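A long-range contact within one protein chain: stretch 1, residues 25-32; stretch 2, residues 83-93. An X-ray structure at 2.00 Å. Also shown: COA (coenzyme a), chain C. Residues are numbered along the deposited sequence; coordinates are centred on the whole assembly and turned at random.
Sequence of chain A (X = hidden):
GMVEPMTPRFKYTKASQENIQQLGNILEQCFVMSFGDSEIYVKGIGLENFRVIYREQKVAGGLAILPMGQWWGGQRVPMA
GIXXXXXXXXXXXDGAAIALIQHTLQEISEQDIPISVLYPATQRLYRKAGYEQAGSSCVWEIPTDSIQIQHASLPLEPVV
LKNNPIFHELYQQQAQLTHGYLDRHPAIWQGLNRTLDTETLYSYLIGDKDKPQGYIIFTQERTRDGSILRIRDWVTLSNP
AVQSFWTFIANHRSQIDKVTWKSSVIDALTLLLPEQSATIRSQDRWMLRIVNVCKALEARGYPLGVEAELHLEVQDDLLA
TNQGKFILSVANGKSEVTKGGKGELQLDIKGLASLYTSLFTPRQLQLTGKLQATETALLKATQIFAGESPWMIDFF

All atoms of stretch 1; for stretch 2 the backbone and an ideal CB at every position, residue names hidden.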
ATOM      1  N   ASN A  25     -23.585  -8.969 -26.333  1.00 32.34           N
ATOM      2  CA  ASN A  25     -22.132  -9.070 -26.494  1.00 33.64           C
ATOM      3  C   ASN A  25     -21.455  -7.724 -26.412  1.00 31.50           C
ATOM      4  O   ASN A  25     -20.397  -7.590 -25.808  1.00 31.21           O
ATOM      5  CB  ASN A  25     -21.802  -9.631 -27.858  1.00 34.89           C
ATOM      6  CG  ASN A  25     -22.029 -11.055 -27.940  1.00 43.36           C
ATOM      7  OD1 ASN A  25     -22.237 -11.729 -26.922  1.00 55.58           O
ATOM      8  ND2 ASN A  25     -22.011 -11.574 -29.164  1.00 45.34           N
ATOM      9  N   ILE A  26     -22.053  -6.727 -27.062  1.00 33.31           N
ATOM     10  CA  ILE A  26     -21.485  -5.385 -27.012  1.00 31.83           C
ATOM     11  C   ILE A  26     -21.512  -4.893 -25.578  1.00 34.07           C
ATOM     12  O   ILE A  26     -20.523  -4.306 -25.095  1.00 35.66           O
ATOM     13  CB  ILE A  26     -22.265  -4.383 -27.897  1.00 32.53           C
ATOM     14  CG1 ILE A  26     -21.997  -4.686 -29.358  1.00 28.53           C
ATOM     15  CG2 ILE A  26     -21.847  -2.970 -27.586  1.00 31.56           C
ATOM     16  CD1 ILE A  26     -22.893  -3.927 -30.283  1.00 33.41           C
ATOM     17  N   LEU A  27     -22.629  -5.138 -24.883  1.00 34.69           N
ATOM     18  CA  LEU A  27     -22.753  -4.730 -23.468  1.00 34.64           C
ATOM     19  C   LEU A  27     -21.724  -5.437 -22.574  1.00 34.71           C
ATOM     20  O   LEU A  27     -21.115  -4.804 -21.730  1.00 34.16           O
ATOM     21  CB  LEU A  27     -24.186  -4.924 -22.964  1.00 35.42           C
ATOM     22  CG  LEU A  27     -25.232  -4.030 -23.659  1.00 39.29           C
ATOM     23  CD1 LEU A  27     -26.544  -4.039 -22.846  1.00 43.36           C
ATOM     24  CD2 LEU A  27     -24.809  -2.542 -23.908  1.00 39.56           C
ATOM     25  N   GLU A  28     -21.494  -6.733 -22.782  1.00 37.89           N
ATOM     26  CA  GLU A  28     -20.438  -7.433 -22.036  1.00 37.46           C
ATOM     27  C   GLU A  28     -19.053  -6.810 -22.205  1.00 34.44           C
ATOM     28  O   GLU A  28     -18.246  -6.697 -21.244  1.00 35.32           O
ATOM     29  CB  GLU A  28     -20.320  -8.872 -22.458  1.00 39.06           C
ATOM     30  CG  GLU A  28     -21.404  -9.688 -21.952  1.00 49.34           C
ATOM     31  CD  GLU A  28     -21.239 -11.175 -22.234  1.00 63.14           C
ATOM     32  OE1 GLU A  28     -20.118 -11.613 -22.651  1.00 62.02           O
ATOM     33  OE2 GLU A  28     -22.256 -11.894 -22.004  1.00 70.60           O
ATOM     34  N   GLN A  29     -18.764  -6.419 -23.425  1.00 31.78           N
ATOM     35  CA  GLN A  29     -17.499  -5.797 -23.725  1.00 35.76           C
ATOM     36  C   GLN A  29     -17.424  -4.425 -23.090  1.00 33.21           C
ATOM     37  O   GLN A  29     -16.481  -4.120 -22.393  1.00 34.82           O
ATOM     38  CB  GLN A  29     -17.282  -5.731 -25.231  1.00 34.73           C
ATOM     39  CG  GLN A  29     -16.045  -4.983 -25.676  1.00 37.74           C
ATOM     40  CD  GLN A  29     -15.740  -5.286 -27.143  1.00 39.32           C
ATOM     41  OE1 GLN A  29     -16.562  -5.887 -27.831  1.00 42.44           O
ATOM     42  NE2 GLN A  29     -14.577  -4.898 -27.610  1.00 33.13           N
ATOM     43  N   CYS A  30     -18.416  -3.597 -23.352  1.00 35.46           N
ATOM     44  CA  CYS A  30     -18.446  -2.256 -22.810  1.00 34.83           C
ATOM     45  C   CYS A  30     -18.277  -2.175 -21.306  1.00 36.43           C
ATOM     46  O   CYS A  30     -17.486  -1.383 -20.816  1.00 35.83           O
ATOM     47  CB  CYS A  30     -19.731  -1.556 -23.200  1.00 33.05           C
ATOM     48  SG  CYS A  30     -19.830  -1.121 -24.913  1.00 37.20           S
ATOM     49  N   PHE A  31     -19.015  -2.997 -20.580  1.00 35.20           N
ATOM     50  CA  PHE A  31     -18.991  -2.974 -19.145  1.00 34.93           C
ATOM     51  C   PHE A  31     -18.077  -3.953 -18.473  1.00 35.43           C
ATOM     52  O   PHE A  31     -18.124  -4.092 -17.279  1.00 38.24           O
ATOM     53  CB  PHE A  31     -20.438  -3.089 -18.678  1.00 34.66           C
ATOM     54  CG  PHE A  31     -21.224  -1.929 -19.134  1.00 40.15           C
ATOM     55  CD1 PHE A  31     -20.987  -0.687 -18.571  1.00 43.72           C
ATOM     56  CD2 PHE A  31     -22.076  -2.018 -20.195  1.00 34.08           C
ATOM     57  CE1 PHE A  31     -21.628   0.399 -19.009  1.00 45.35           C
ATOM     58  CE2 PHE A  31     -22.728  -0.916 -20.647  1.00 40.34           C
ATOM     59  CZ  PHE A  31     -22.501   0.297 -20.063  1.00 41.54           C
ATOM     60  N   VAL A  32     -17.269  -4.657 -19.264  1.00 35.55           N
ATOM     61  CA  VAL A  32     -16.289  -5.622 -18.779  1.00 35.61           C
ATOM     62  C   VAL A  32     -16.973  -6.669 -17.914  1.00 38.09           C
ATOM     63  O   VAL A  32     -16.535  -6.937 -16.799  1.00 34.58           O
ATOM     64  CB  VAL A  32     -15.104  -4.906 -18.016  1.00 33.09           C
ATOM     65  CG1 VAL A  32     -13.891  -5.857 -17.919  1.00 36.58           C
ATOM     66  CG2 VAL A  32     -14.705  -3.655 -18.757  1.00 36.04           C
ATOM     67  N   UNK A  83     -30.113   3.010 -18.774  1.00 32.38           N
ATOM     68  CA  UNK A  83     -29.109   2.120 -18.321  1.00 33.47           C
ATOM     69  C   UNK A  83     -28.298   1.485 -19.492  1.00 36.89           C
ATOM     70  O   UNK A  83     -28.722   1.441 -20.667  1.00 32.83           O
ATOM     71  CB  UNK A  83     -29.765   1.037 -17.462  1.00 33.47           C
ATOM     72  N   UNK A  84     -27.154   0.934 -19.118  1.00 36.35           N
ATOM     73  CA  UNK A  84     -26.278   0.176 -20.030  1.00 36.47           C
ATOM     74  C   UNK A  84     -26.036   0.809 -21.412  1.00 35.44           C
ATOM     75  O   UNK A  84     -26.258   0.168 -22.437  1.00 35.37           O
ATOM     76  CB  UNK A  84     -26.877  -1.217 -20.237  1.00 36.47           C
ATOM     77  N   UNK A  85     -25.593   2.060 -21.431  1.00 32.43           N
ATOM     78  CA  UNK A  85     -25.298   2.712 -22.682  1.00 34.30           C
ATOM     79  C   UNK A  85     -23.941   2.216 -23.142  1.00 37.45           C
ATOM     80  O   UNK A  85     -22.948   2.392 -22.449  1.00 35.51           O
ATOM     81  CB  UNK A  85     -25.327   4.236 -22.545  1.00 34.30           C
ATOM     82  N   UNK A  86     -23.902   1.594 -24.303  1.00 35.78           N
ATOM     83  CA  UNK A  86     -22.649   1.109 -24.850  1.00 34.93           C
ATOM     84  C   UNK A  86     -22.592   1.172 -26.356  1.00 32.91           C
ATOM     85  O   UNK A  86     -23.556   0.810 -27.049  1.00 35.19           O
ATOM     86  CB  UNK A  86     -22.406  -0.331 -24.393  1.00 34.93           C
ATOM     87  N   UNK A  87     -21.448   1.618 -26.859  1.00 31.31           N
ATOM     88  CA  UNK A  87     -21.116   1.620 -28.294  1.00 29.12           C
ATOM     89  C   UNK A  87     -19.890   0.741 -28.448  1.00 30.41           C
ATOM     90  O   UNK A  87     -18.922   0.949 -27.773  1.00 34.44           O
ATOM     91  CB  UNK A  87     -20.866   3.031 -28.831  1.00 29.12           C
ATOM     92  N   UNK A  88     -19.942  -0.228 -29.344  1.00 31.19           N
ATOM     93  CA  UNK A  88     -18.819  -1.127 -29.590  1.00 32.32           C
ATOM     94  C   UNK A  88     -17.624  -0.269 -29.953  1.00 35.04           C
ATOM     95  O   UNK A  88     -17.727   0.699 -30.709  1.00 36.53           O
ATOM     96  CB  UNK A  88     -19.132  -2.141 -30.692  1.00 32.32           C
ATOM     97  N   UNK A  89     -16.463  -0.650 -29.477  1.00 35.50           N
ATOM     98  CA  UNK A  89     -15.362   0.300 -29.582  1.00 34.30           C
ATOM     99  C   UNK A  89     -15.010   0.696 -30.995  1.00 34.59           C
ATOM    100  O   UNK A  89     -14.629   1.829 -31.215  1.00 35.20           O
ATOM    101  CB  UNK A  89     -14.118  -0.283 -28.909  1.00 34.30           C
ATOM    102  N   UNK A  90     -15.224  -0.184 -31.963  1.00 33.16           N
ATOM    103  CA  UNK A  90     -14.916   0.164 -33.330  1.00 34.68           C
ATOM    104  C   UNK A  90     -15.805   1.274 -33.895  1.00 35.61           C
ATOM    105  O   UNK A  90     -15.503   1.822 -34.945  1.00 33.07           O
ATOM    106  CB  UNK A  90     -15.033  -1.085 -34.206  1.00 34.68           C
ATOM    107  N   UNK A  91     -16.904   1.607 -33.218  1.00 37.24           N
ATOM    108  CA  UNK A  91     -17.805   2.657 -33.713  1.00 34.94           C
ATOM    109  C   UNK A  91     -17.724   3.954 -32.912  1.00 32.91           C
ATOM    110  O   UNK A  91     -18.446   4.903 -33.158  1.00 33.80           O
ATOM    111  CB  UNK A  91     -19.247   2.147 -33.696  1.00 34.94           C
ATOM    112  N   UNK A  92     -16.848   3.989 -31.936  1.00 33.53           N
ATOM    113  CA  UNK A  92     -16.707   5.154 -31.084  1.00 33.10           C
ATOM    114  C   UNK A  92     -16.064   6.369 -31.744  1.00 31.36           C
ATOM    115  O   UNK A  92     -15.431   6.250 -32.741  1.00 27.39           O
ATOM    116  CB  UNK A  92     -15.887   4.768 -29.852  1.00 33.10           C
ATOM    117  N   UNK A  93     -16.260   7.552 -31.182  1.00 37.32           N
ATOM    118  CA  UNK A  93     -15.659   8.779 -31.747  1.00 37.86           C
ATOM    119  C   UNK A  93     -16.307   9.230 -33.052  1.00 38.80           C
ATOM    120  O   UNK A  93     -15.750  10.046 -33.767  1.00 39.05           O
ATOM    121  CB  UNK A  93     -14.164   8.559 -31.987  1.00 37.86           C
TER
HETATM  122  N1A COA C 500     -15.092  10.661 -22.106  1.00 72.97           N
HETATM  123  C2A COA C 500     -15.544  11.916 -22.293  1.00 79.48           C
HETATM  124  N3A COA C 500     -16.360  12.238 -23.317  1.00 74.96           N
HETATM  125  C4A COA C 500     -16.733  11.277 -24.198  1.00 77.54           C
HETATM  126  C5A COA C 500     -16.280   9.969 -24.052  1.00 75.06           C
HETATM  127  C6A COA C 500     -15.434   9.676 -22.964  1.00 74.14           C
HETATM  128  N6A COA C 500     -14.938   8.443 -22.720  1.00 70.32           N
HETATM  129  N7A COA C 500     -16.817   9.270 -25.081  1.00 74.41           N
HETATM  130  C8A COA C 500     -17.567  10.116 -25.832  1.00 72.82           C
HETATM  131  N9A COA C 500     -17.510  11.338 -25.277  1.00 74.61           N
HETATM  132  C1B COA C 500     -18.158  12.611 -25.712  1.00 73.86           C
HETATM  133  C2B COA C 500     -17.409  13.264 -26.871  1.00 71.79           C
HETATM  134  O2B COA C 500     -16.317  14.101 -26.427  1.00 66.78           O
HETATM  135  C3B COA C 500     -18.523  13.995 -27.612  1.00 69.93           C
HETATM  136  O3B COA C 500     -18.589  15.389 -27.282  1.00 76.99           O
HETATM  137  P3B COA C 500     -17.933  16.502 -28.277  1.00 85.01           P
HETATM  138  O7A COA C 500     -18.942  16.616 -29.408  1.00 67.30           O
HETATM  139  O8A COA C 500     -17.758  17.717 -27.372  1.00 84.60           O
HETATM  140  O9A COA C 500     -16.618  15.907 -28.766  1.00 82.85           O
HETATM  141  C4B COA C 500     -19.820  13.284 -27.237  1.00 68.87           C
HETATM  142  O4B COA C 500     -19.516  12.412 -26.141  1.00 64.66           O
HETATM  143  C5B COA C 500     -20.406  12.488 -28.405  1.00 61.09           C
HETATM  144  O5B COA C 500     -19.501  11.425 -28.740  1.00 62.93           O
HETATM  145  P1A COA C 500     -19.959  10.044 -29.475  1.00 65.38           P
HETATM  146  O1A COA C 500     -21.449  10.070 -29.721  1.00 45.04           O
HETATM  147  O2A COA C 500     -19.021   9.830 -30.664  1.00 66.33           O
HETATM  148  O3A COA C 500     -19.563   8.933 -28.342  1.00 62.15           O
HETATM  149  P2A COA C 500     -19.071   7.403 -28.664  1.00 59.06           P
HETATM  150  O4A COA C 500     -19.967   6.896 -29.798  1.00 50.41           O
HETATM  151  O5A COA C 500     -17.563   7.440 -28.903  1.00 49.76           O
HETATM  152  O6A COA C 500     -19.417   6.626 -27.234  1.00 59.59           O
HETATM  153  CBP COA C 500     -18.976   5.239 -25.113  1.00 58.91           C
HETATM  154  CCP COA C 500     -18.584   5.638 -26.553  1.00 67.70           C
HETATM  155  CDP COA C 500     -20.499   5.344 -25.051  1.00 58.05           C
HETATM  156  CEP COA C 500     -18.457   6.361 -24.218  1.00 60.18           C
HETATM  157  CAP COA C 500     -18.444   3.764 -24.812  1.00 63.72           C
HETATM  158  OAP COA C 500     -19.496   2.744 -24.896  1.00 30.26           O
HETATM  159  C9P COA C 500     -17.600   3.394 -23.560  1.00 70.14           C
HETATM  160  O9P COA C 500     -16.273   3.614 -23.498  1.00 81.40           O
HETATM  161  N8P COA C 500     -18.078   2.732 -22.487  1.00 83.12           N
HETATM  162  C7P COA C 500     -19.383   2.246 -22.037  1.00 80.09           C
HETATM  163  C6P COA C 500     -19.515   2.965 -20.704  1.00 81.06           C
HETATM  164  C5P COA C 500     -20.428   4.175 -20.830  1.00 92.48           C
HETATM  165  O5P COA C 500     -20.281   4.990 -21.738  1.00 95.29           O
HETATM  166  N4P COA C 500     -21.375   4.326 -19.892  1.00 91.87           N
HETATM  167  C3P COA C 500     -22.339   5.419 -19.800  1.00 86.29           C
HETATM  168  C2P COA C 500     -23.258   5.049 -18.658  1.00 86.89           C
HETATM  169  S1P COA C 500     -24.323   3.618 -19.112  1.00 84.39           S

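The helix of stretch 1 crosses the strand of stretch 2 almost at a right angle (94°), with the axes 7.8 Å apart at their closest.

Position 83 points sideways, and its ideal CB has nothing of stretch 1 within 5.5 Å; stretch 1 sets no preference here. The residue is Ala83.

At position 84 the CB also points sideways, yet it lies 3.9 Å from Leu27 CD1 and 4.2 Å from Phe31 CE2. This apolar corner suits a small aliphatic residue, although phi/psi of 45/54 is unusual for anything but glycine or asparagine. The deposited residue is Ala84, whose CB packs against Leu27 CD1 and lies 4.1 Å from Phe31 CE2.

Position 85 points away from the helix, so stretch 1 would tolerate many side chains; extended angles favour a beta-branched one. It is Val85, which meets stretch 1 chiefly through its backbone, with Val85 O 3.2 Å from Phe31 CZ. Val85 N lies 3.1 Å from COA S1P.

Position 86 turns toward the helix. An ideal CB would stand 2.7 Å from Cys30 SG, a clash, and 3.3 Å from Leu27 CD2. Its phi/psi of -147/137 is ordinary extended geometry that most residues adopt, so it is the clash and not the backbone that calls for glycine. Gly86 lets Cys30 SG approach its CA to 3.6 Å.

Position 87 points away again, and stretch 1 leaves the choice wide. Ile87 uses its backbone instead: Ile87 N donates a nearly linear hydrogen bond to COA OAP (3.0 Å).

Position 88, just past the strand, places its CB sideways, 4.1 Å from Ile26 CG1. A small or modest apolar residue would suit, and Ala88 brings its CB to 4.0 Å from Ile26 CG1.

At position 89 the CB is 4.8 Å from Gln29 NE2. A polar partner could be imagined, but phi of -61° also admits proline. Pro89 sets its CG 3.4 Å from Gln29 NE2, a packing contact.

Positions 90 and 91 find no stretch 1 atom within 5.5 Å of their ideal CB atoms, so polar or large side chains would do; they are Glu90 and Tyr91.

Position 92 points toward the helix from a distance, so a long side chain is needed to reach it. Arg92 extends until NH2 lies 3.4 Å from Cys30 SG, at the guanidinium edge, while NE and NH2 donate to Ile87 O (2.7 and 2.9 Å) and COA CAP lies over one face.

Position 93 is out of reach, and its positive phi (72°) favours glycine. Gly93 N donates to COA O5A (2.6 Å).

Stretch 2 (83-93) AAVGIAPEYRG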
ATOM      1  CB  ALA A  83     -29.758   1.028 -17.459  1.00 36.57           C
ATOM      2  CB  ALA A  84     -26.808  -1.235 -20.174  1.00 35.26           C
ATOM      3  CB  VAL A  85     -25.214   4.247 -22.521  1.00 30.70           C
ATOM      4  CG1 VAL A  85     -24.837   4.889 -23.835  1.00 36.85           C
ATOM      5  CG2 VAL A  85     -26.525   4.790 -22.019  1.00 35.08           C
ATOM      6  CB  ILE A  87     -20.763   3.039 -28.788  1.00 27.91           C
ATOM      7  CG1 ILE A  87     -21.882   4.012 -28.448  1.00 31.34           C
ATOM      8  CG2 ILE A  87     -20.490   3.069 -30.269  1.00 32.01           C
ATOM      9  CD1 ILE A  87     -23.232   3.744 -29.221  1.00 25.33           C
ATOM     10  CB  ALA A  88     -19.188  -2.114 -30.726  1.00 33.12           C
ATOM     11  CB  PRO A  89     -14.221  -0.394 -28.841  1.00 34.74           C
ATOM     12  CG  PRO A  89     -14.527  -1.839 -28.982  1.00 38.65           C
ATOM     13  CD  PRO A  89     -16.047  -1.926 -28.888  1.00 37.36           C
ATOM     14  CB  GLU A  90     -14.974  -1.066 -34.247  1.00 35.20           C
ATOM     15  CG  GLU A  90     -16.338  -1.701 -34.467  1.00 34.07           C
ATOM     16  CD  GLU A  90     -16.713  -2.822 -33.472  1.00 41.89           C
ATOM     17  OE1 GLU A  90     -16.244  -2.859 -32.326  1.00 36.75           O
ATOM     18  OE2 GLU A  90     -17.518  -3.677 -33.873  1.00 47.89           O
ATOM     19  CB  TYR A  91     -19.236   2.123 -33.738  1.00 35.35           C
ATOM     20  CG  TYR A  91     -19.424   0.965 -34.686  1.00 35.25           C
ATOM     21  CD1 TYR A  91     -19.215   1.138 -36.049  1.00 43.34           C
ATOM     22  CD2 TYR A  91     -19.857  -0.278 -34.242  1.00 35.12           C
ATOM     23  CE1 TYR A  91     -19.392   0.088 -36.947  1.00 46.84           C
ATOM     24  CE2 TYR A  91     -20.049  -1.339 -35.148  1.00 33.89           C
ATOM     25  CZ  TYR A  91     -19.812  -1.139 -36.495  1.00 39.20           C
ATOM     26  OH  TYR A  91     -19.979  -2.150 -37.417  1.00 45.21           O
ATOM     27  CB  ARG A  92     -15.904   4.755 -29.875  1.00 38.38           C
ATOM     28  CG  ARG A  92     -16.699   3.791 -29.005  1.00 32.90           C
ATOM     29  CD  ARG A  92     -15.991   3.467 -27.703  1.00 35.12           C
ATOM     30  NE  ARG A  92     -16.685   2.363 -27.069  1.00 33.09           N
ATOM     31  CZ  ARG A  92     -16.179   1.539 -26.155  1.00 36.21           C
ATOM     32  NH1 ARG A  92     -14.917   1.632 -25.710  1.00 39.12           N
ATOM     33  NH2 ARG A  92     -16.937   0.554 -25.747  1.00 29.98           N
TER
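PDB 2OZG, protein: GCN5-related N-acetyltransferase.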